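Local coordinates for protein ethylbenzene dehydrogenase alpha-subunit (Aromatoleum aromaticum, PDB 2IVF) that belongs to the molybdopterin oxidoreductase family and carries a molybdenum atom, two pterin-guanosine dinucleotide cofactors (MGD and MD1) and an iron/sulfur cluster, at residues A[328-342]-A[808-822]. Numbering follows the deposited sequence.
Sequences QTDLPLLVRMDTGKF and HTRRAQFYLDHDWYL
Thr809 lays its CG2 methyl over one face of the Phe342 ring, a CH-pi contact 3.8 Å from CG2 to the ring centroid, while its CB meets Leu333 CD1. At Arg811 the CD methylene passes Thr329 O, which a water links to Arg811 NE; its NH2 reaches Ser370 O. Ala812 forms a single beta bridge with Thr329: its N donates to Gln328 O (2.9 Å) and its O accepts from Asp330 N (3.1 Å). The buried Asp330 carboxylate grips two successive amides, Phe814 N meeting OD1 from above the carboxylate plane and OD2 taking Tyr815 N (2.8 Å) through the syn lone pair. Tyr815, its CG anti to the backbone N (chi1 -170°), turns a ring edge to the Phe342 face opposite Thr809, planes at 82°, and its OH donates to Gly340 O (2.5 Å). Asp817 OD2 accepts from Phe342 N (2.9 Å), while OD1 is hydrogen-bonded to Tyr949 OH. Lys341, bent at its last torsion, brings NZ to Asp817 O (2.6 Å) and into a salt bridge with Asp819 OD1. A T-shaped aromatic pair flanked by carboxylate-to-amide bonds joins irregular residues 808-818 to outermost strand 334-336 of a three-stranded antiparallel sheet and the following turn.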
loop_
_atom_site.group_PDB
_atom_site.type_symbol
_atom_site.label_atom_id
_atom_site.label_comp_id
_atom_site.label_asym_id
_atom_site.label_seq_id
_atom_site.Cartn_x
_atom_site.Cartn_y
_atom_site.Cartn_z
ATOM N N GLN A 328 -38.018 3.913 12.398
ATOM C CA GLN A 328 -37.121 3.618 11.313
ATOM C C GLN A 328 -37.103 2.167 10.916
ATOM O O GLN A 328 -36.649 1.853 9.829
ATOM C CB GLN A 328 -35.678 4.037 11.660
ATOM C CG GLN A 328 -35.429 5.521 11.838
ATOM C CD GLN A 328 -35.408 6.257 10.509
ATOM O OE1 GLN A 328 -34.686 5.871 9.598
ATOM N NE2 GLN A 328 -36.225 7.294 10.384
ATOM N N THR A 329 -37.586 1.283 11.788
ATOM C CA THR A 329 -37.318 -0.140 11.640
ATOM C C THR A 329 -38.558 -0.996 11.778
ATOM O O THR A 329 -39.638 -0.504 12.073
ATOM C CB THR A 329 -36.313 -0.656 12.689
ATOM O OG1 THR A 329 -37.015 -0.835 13.924
ATOM C CG2 THR A 329 -35.126 0.295 12.865
ATOM N N ASP A 330 -38.361 -2.292 11.530
ATOM C CA ASP A 330 -39.417 -3.261 11.633
ATOM C C ASP A 330 -39.569 -3.757 13.059
ATOM O O ASP A 330 -40.437 -4.571 13.314
ATOM C CB ASP A 330 -39.221 -4.418 10.646
ATOM C CG ASP A 330 -38.018 -5.292 10.952
ATOM O OD1 ASP A 330 -37.083 -4.826 11.653
ATOM O OD2 ASP A 330 -38.018 -6.463 10.469
ATOM N N LEU A 331 -38.759 -3.247 13.995
ATOM C CA LEU A 331 -38.828 -3.744 15.366
ATOM C C LEU A 331 -40.232 -3.661 15.991
ATOM O O LEU A 331 -40.612 -4.533 16.753
ATOM C CB LEU A 331 -37.755 -3.102 16.279
ATOM C CG LEU A 331 -36.270 -3.310 15.953
ATOM C CD1 LEU A 331 -35.457 -3.043 17.225
ATOM C CD2 LEU A 331 -35.952 -4.648 15.377
ATOM N N PRO A 332 -41.009 -2.595 15.713
ATOM C CA PRO A 332 -42.395 -2.621 16.216
ATOM C C PRO A 332 -43.435 -3.335 15.341
ATOM O O PRO A 332 -44.594 -3.341 15.707
ATOM C CB PRO A 332 -42.746 -1.133 16.292
ATOM C CG PRO A 332 -42.004 -0.557 15.175
ATOM C CD PRO A 332 -40.681 -1.277 15.120
ATOM N N LEU A 333 -43.058 -3.916 14.204
ATOM C CA LEU A 333 -44.073 -4.537 13.353
ATOM C C LEU A 333 -44.424 -5.891 13.931
ATOM O O LEU A 333 -43.560 -6.585 14.485
ATOM C CB LEU A 333 -43.618 -4.681 11.907
ATOM C CG LEU A 333 -43.432 -3.365 11.140
ATOM C CD1 LEU A 333 -42.935 -3.628 9.733
ATOM C CD2 LEU A 333 -44.736 -2.535 11.072
ATOM N N LEU A 334 -45.689 -6.248 13.781
ATOM C CA LEU A 334 -46.221 -7.467 14.366
ATOM C C LEU A 334 -46.026 -8.685 13.478
ATOM O O LEU A 334 -46.188 -8.634 12.249
ATOM C CB LEU A 334 -47.683 -7.292 14.662
ATOM C CG LEU A 334 -48.071 -6.255 15.714
ATOM C CD1 LEU A 334 -49.625 -6.143 15.701
ATOM C CD2 LEU A 334 -47.565 -6.663 17.101
ATOM N N VAL A 335 -45.684 -9.778 14.149
ATOM C CA VAL A 335 -45.391 -11.040 13.547
ATOM C C VAL A 335 -46.321 -12.049 14.188
ATOM O O VAL A 335 -46.620 -11.970 15.378
ATOM C CB VAL A 335 -43.897 -11.419 13.754
ATOM C CG1 VAL A 335 -43.609 -12.755 13.128
ATOM C CG2 VAL A 335 -43.010 -10.373 13.143
ATOM N N ARG A 336 -46.825 -12.954 13.364
ATOM C CA ARG A 336 -47.753 -13.985 13.766
ATOM C C ARG A 336 -46.968 -15.080 14.462
ATOM O O ARG A 336 -45.921 -15.509 13.965
ATOM C CB ARG A 336 -48.454 -14.558 12.529
ATOM C CG ARG A 336 -49.360 -13.568 11.794
ATOM C CD ARG A 336 -50.011 -14.162 10.553
ATOM N NE ARG A 336 -50.692 -15.422 10.818
ATOM C CZ ARG A 336 -51.528 -16.026 9.972
ATOM N NH1 ARG A 336 -51.824 -15.500 8.796
ATOM N NH2 ARG A 336 -52.056 -17.181 10.304
ATOM N N MET A 337 -47.450 -15.521 15.615
ATOM C CA MET A 337 -46.777 -16.588 16.363
ATOM C C MET A 337 -47.059 -17.981 15.801
ATOM O O MET A 337 -46.379 -18.942 16.167
ATOM C CB MET A 337 -47.144 -16.526 17.843
ATOM C CG MET A 337 -46.569 -15.312 18.558
ATOM S SD MET A 337 -44.794 -15.379 18.612
ATOM C CE MET A 337 -44.305 -14.505 17.116
ATOM N N ASP A 338 -48.037 -18.097 14.911
ATOM C CA ASP A 338 -48.294 -19.371 14.253
ATOM C C ASP A 338 -47.453 -19.613 12.982
ATOM O O ASP A 338 -46.953 -20.727 12.793
ATOM C CB ASP A 338 -49.787 -19.533 13.975
ATOM C CG ASP A 338 -50.356 -18.470 13.047
ATOM O OD1 ASP A 338 -49.697 -17.446 12.802
ATOM O OD2 ASP A 338 -51.487 -18.671 12.558
ATOM N N THR A 339 -47.308 -18.614 12.110
ATOM C CA THR A 339 -46.592 -18.806 10.835
ATOM C C THR A 339 -45.183 -18.189 10.845
ATOM O O THR A 339 -44.325 -18.561 10.040
ATOM C CB THR A 339 -47.347 -18.193 9.632
ATOM O OG1 THR A 339 -47.417 -16.768 9.770
ATOM C CG2 THR A 339 -48.761 -18.774 9.491
ATOM N N GLY A 340 -44.938 -17.258 11.764
ATOM C CA GLY A 340 -43.668 -16.569 11.833
ATOM C C GLY A 340 -43.551 -15.435 10.828
ATOM O O GLY A 340 -42.486 -14.876 10.619
ATOM N N LYS A 341 -44.664 -15.091 10.213
ATOM C CA LYS A 341 -44.644 -14.105 9.150
ATOM C C LYS A 341 -45.310 -12.831 9.631
ATOM O O LYS A 341 -46.194 -12.865 10.500
ATOM C CB LYS A 341 -45.313 -14.706 7.890
ATOM C CG LYS A 341 -44.274 -15.482 7.028
ATOM C CD LYS A 341 -44.866 -16.602 6.245
ATOM C CE LYS A 341 -43.788 -17.540 5.674
ATOM N NZ LYS A 341 -42.660 -16.852 4.976
ATOM N N PHE A 342 -44.867 -11.701 9.097
ATOM C CA PHE A 342 -45.480 -10.426 9.456
ATOM C C PHE A 342 -47.008 -10.530 9.321
ATOM O O PHE A 342 -47.535 -11.114 8.348
ATOM C CB PHE A 342 -44.968 -9.279 8.589
ATOM C CG PHE A 342 -43.541 -8.873 8.865
ATOM C CD1 PHE A 342 -43.211 -8.133 9.993
ATOM C CD2 PHE A 342 -42.533 -9.204 7.964
ATOM C CE1 PHE A 342 -41.893 -7.748 10.241
ATOM C CE2 PHE A 342 -41.234 -8.835 8.179
ATOM C CZ PHE A 342 -40.893 -8.090 9.335
ATOM N N HIS A 808 -39.315 -4.951 1.833
ATOM C CA HIS A 808 -40.581 -5.619 2.133
ATOM C C HIS A 808 -41.490 -4.831 3.105
ATOM O O HIS A 808 -42.679 -4.587 2.807
ATOM C CB HIS A 808 -40.265 -6.984 2.724
ATOM C CG HIS A 808 -41.437 -7.909 2.802
ATOM N ND1 HIS A 808 -42.089 -8.383 1.680
ATOM C CD2 HIS A 808 -42.060 -8.476 3.868
ATOM C CE1 HIS A 808 -43.071 -9.190 2.053
ATOM N NE2 HIS A 808 -43.067 -9.273 3.376
ATOM N N THR A 809 -40.925 -4.485 4.253
ATOM C CA THR A 809 -41.614 -3.769 5.347
ATOM C C THR A 809 -41.649 -2.254 5.208
ATOM O O THR A 809 -42.280 -1.560 6.041
ATOM C CB THR A 809 -40.944 -4.043 6.696
ATOM O OG1 THR A 809 -39.580 -3.592 6.669
ATOM C CG2 THR A 809 -41.026 -5.535 7.064
ATOM N N ARG A 810 -40.959 -1.747 4.185
ATOM C CA ARG A 810 -40.730 -0.306 3.964
ATOM C C ARG A 810 -39.862 0.353 5.033
ATOM O O ARG A 810 -39.724 1.578 5.087
ATOM C CB ARG A 810 -42.027 0.459 3.809
ATOM C CG ARG A 810 -42.718 0.206 2.476
ATOM C CD ARG A 810 -42.003 0.946 1.314
ATOM N NE ARG A 810 -42.441 0.419 0.013
ATOM C CZ ARG A 810 -43.474 0.884 -0.672
ATOM N NH1 ARG A 810 -44.183 1.889 -0.207
ATOM N NH2 ARG A 810 -43.817 0.330 -1.833
ATOM N N ARG A 811 -39.283 -0.479 5.882
ATOM C CA ARG A 811 -38.445 -0.024 6.970
ATOM C C ARG A 811 -37.097 -0.707 6.967
ATOM O O ARG A 811 -36.820 -1.590 6.153
ATOM C CB ARG A 811 -39.158 -0.257 8.291
ATOM C CG ARG A 811 -40.390 0.613 8.424
ATOM C CD ARG A 811 -41.575 -0.073 9.104
ATOM N NE ARG A 811 -42.537 0.985 9.360
ATOM C CZ ARG A 811 -43.369 1.493 8.453
ATOM N NH1 ARG A 811 -43.459 0.966 7.239
ATOM N NH2 ARG A 811 -44.159 2.500 8.789
ATOM N N ALA A 812 -36.202 -0.215 7.829
ATOM C CA ALA A 812 -34.905 -0.852 7.996
ATOM C C ALA A 812 -35.269 -2.147 8.712
ATOM O O ALA A 812 -35.799 -2.103 9.807
ATOM C CB ALA A 812 -33.991 -0.014 8.806
ATOM N N GLN A 813 -34.990 -3.268 8.072
ATOM C CA GLN A 813 -35.695 -4.496 8.355
ATOM C C GLN A 813 -34.760 -5.554 8.884
ATOM O O GLN A 813 -33.931 -6.054 8.160
ATOM C CB GLN A 813 -36.364 -4.989 7.101
ATOM C CG GLN A 813 -37.221 -6.177 7.359
ATOM C CD GLN A 813 -38.001 -6.619 6.166
ATOM O OE1 GLN A 813 -38.298 -5.812 5.284
ATOM N NE2 GLN A 813 -38.365 -7.900 6.135
ATOM N N PHE A 814 -34.880 -5.838 10.176
ATOM C CA PHE A 814 -34.091 -6.868 10.829
ATOM C C PHE A 814 -34.682 -8.247 10.841
ATOM O O PHE A 814 -33.934 -9.193 11.061
ATOM C CB PHE A 814 -33.749 -6.405 12.213
ATOM C CG PHE A 814 -32.961 -5.156 12.176
ATOM C CD1 PHE A 814 -31.614 -5.205 11.909
ATOM C CD2 PHE A 814 -33.579 -3.938 12.257
ATOM C CE1 PHE A 814 -30.880 -4.071 11.774
ATOM C CE2 PHE A 814 -32.840 -2.793 12.124
ATOM C CZ PHE A 814 -31.479 -2.866 11.895
ATOM N N TYR A 815 -35.987 -8.352 10.599
ATOM C CA TYR A 815 -36.655 -9.650 10.497
ATOM C C TYR A 815 -36.936 -10.016 9.037
ATOM O O TYR A 815 -37.752 -9.363 8.378
ATOM C CB TYR A 815 -37.904 -9.631 11.359
ATOM C CG TYR A 815 -38.563 -10.971 11.546
ATOM C CD1 TYR A 815 -37.902 -12.014 12.176
ATOM C CD2 TYR A 815 -39.845 -11.192 11.117
ATOM C CE1 TYR A 815 -38.522 -13.271 12.340
ATOM C CE2 TYR A 815 -40.452 -12.422 11.276
ATOM C CZ TYR A 815 -39.800 -13.451 11.896
ATOM O OH TYR A 815 -40.432 -14.680 12.073
ATOM N N LEU A 816 -36.252 -11.042 8.519
ATOM C CA LEU A 816 -36.480 -11.499 7.127
ATOM C C LEU A 816 -37.306 -12.761 7.198
ATOM O O LEU A 816 -36.804 -13.824 7.546
ATOM C CB LEU A 816 -35.177 -11.728 6.379
ATOM C CG LEU A 816 -34.247 -10.503 6.419
ATOM C CD1 LEU A 816 -32.849 -10.830 5.859
ATOM C CD2 LEU A 816 -34.833 -9.319 5.651
ATOM N N ASP A 817 -38.586 -12.619 6.906
ATOM C CA ASP A 817 -39.560 -13.708 7.153
ATOM C C ASP A 817 -39.803 -14.610 5.942
ATOM O O ASP A 817 -40.792 -15.316 5.881
ATOM C CB ASP A 817 -40.839 -13.160 7.773
ATOM C CG ASP A 817 -41.749 -12.449 6.773
ATOM O OD1 ASP A 817 -41.247 -11.894 5.755
ATOM O OD2 ASP A 817 -42.969 -12.460 7.002
ATOM N N HIS A 818 -38.856 -14.579 5.015
ATOM C CA HIS A 818 -38.796 -15.427 3.837
ATOM C C HIS A 818 -38.510 -16.843 4.322
ATOM O O HIS A 818 -37.673 -17.051 5.196
ATOM C CB HIS A 818 -37.650 -14.882 2.959
ATOM C CG HIS A 818 -37.484 -15.557 1.636
ATOM N ND1 HIS A 818 -36.989 -16.838 1.504
ATOM C CD2 HIS A 818 -37.692 -15.102 0.375
ATOM C CE1 HIS A 818 -36.948 -17.162 0.220
ATOM N NE2 HIS A 818 -37.371 -16.125 -0.488
ATOM N N ASP A 819 -39.187 -17.818 3.724
ATOM C CA ASP A 819 -39.076 -19.242 4.112
ATOM C C ASP A 819 -37.663 -19.766 4.247
ATOM O O ASP A 819 -37.357 -20.468 5.205
ATOM C CB ASP A 819 -39.852 -20.116 3.120
ATOM C CG ASP A 819 -41.358 -19.905 3.213
ATOM O OD1 ASP A 819 -41.840 -19.420 4.263
ATOM O OD2 ASP A 819 -42.064 -20.262 2.240
ATOM N N TRP A 820 -36.795 -19.415 3.308
ATOM C CA TRP A 820 -35.411 -19.876 3.363
ATOM C C TRP A 820 -34.708 -19.376 4.617
ATOM O O TRP A 820 -33.937 -20.109 5.254
ATOM C CB TRP A 820 -34.630 -19.395 2.152
ATOM C CG TRP A 820 -34.966 -20.084 0.857
ATOM C CD1 TRP A 820 -36.093 -20.706 0.520
ATOM C CD2 TRP A 820 -34.150 -20.054 -0.312
ATOM N NE1 TRP A 820 -36.020 -21.155 -0.787
ATOM C CE2 TRP A 820 -34.827 -20.744 -1.317
ATOM C CE3 TRP A 820 -32.894 -19.521 -0.586
ATOM C CZ2 TRP A 820 -34.281 -20.936 -2.585
ATOM C CZ3 TRP A 820 -32.356 -19.700 -1.842
ATOM C CH2 TRP A 820 -33.051 -20.391 -2.823
ATOM N N TYR A 821 -34.909 -18.105 4.941
ATOM C CA TYR A 821 -34.326 -17.519 6.150
ATOM C C TYR A 821 -34.888 -18.053 7.461
ATOM O O TYR A 821 -34.143 -18.367 8.400
ATOM C CB TYR A 821 -34.413 -15.984 6.104
ATOM C CG TYR A 821 -33.383 -15.415 5.160
ATOM C CD1 TYR A 821 -33.506 -15.588 3.783
ATOM C CD2 TYR A 821 -32.271 -14.725 5.645
ATOM C CE1 TYR A 821 -32.569 -15.090 2.926
ATOM C CE2 TYR A 821 -31.354 -14.240 4.808
ATOM C CZ TYR A 821 -31.485 -14.419 3.462
ATOM O OH TYR A 821 -30.533 -13.916 2.658
ATOM N N LEU A 822 -36.202 -18.194 7.504
ATOM C CA LEU A 822 -36.870 -18.833 8.603
ATOM C C LEU A 822 -36.257 -20.238 8.852
ATOM O O LEU A 822 -35.828 -20.549 9.970
ATOM C CB LEU A 822 -38.366 -18.928 8.279
ATOM C CG LEU A 822 -39.226 -17.661 8.406
ATOM C CD1 LEU A 822 -40.712 -17.949 8.009
ATOM C CD2 LEU A 822 -39.150 -17.169 9.838
HETATM O O HOH W 1 -41.567 1.372 12.086
#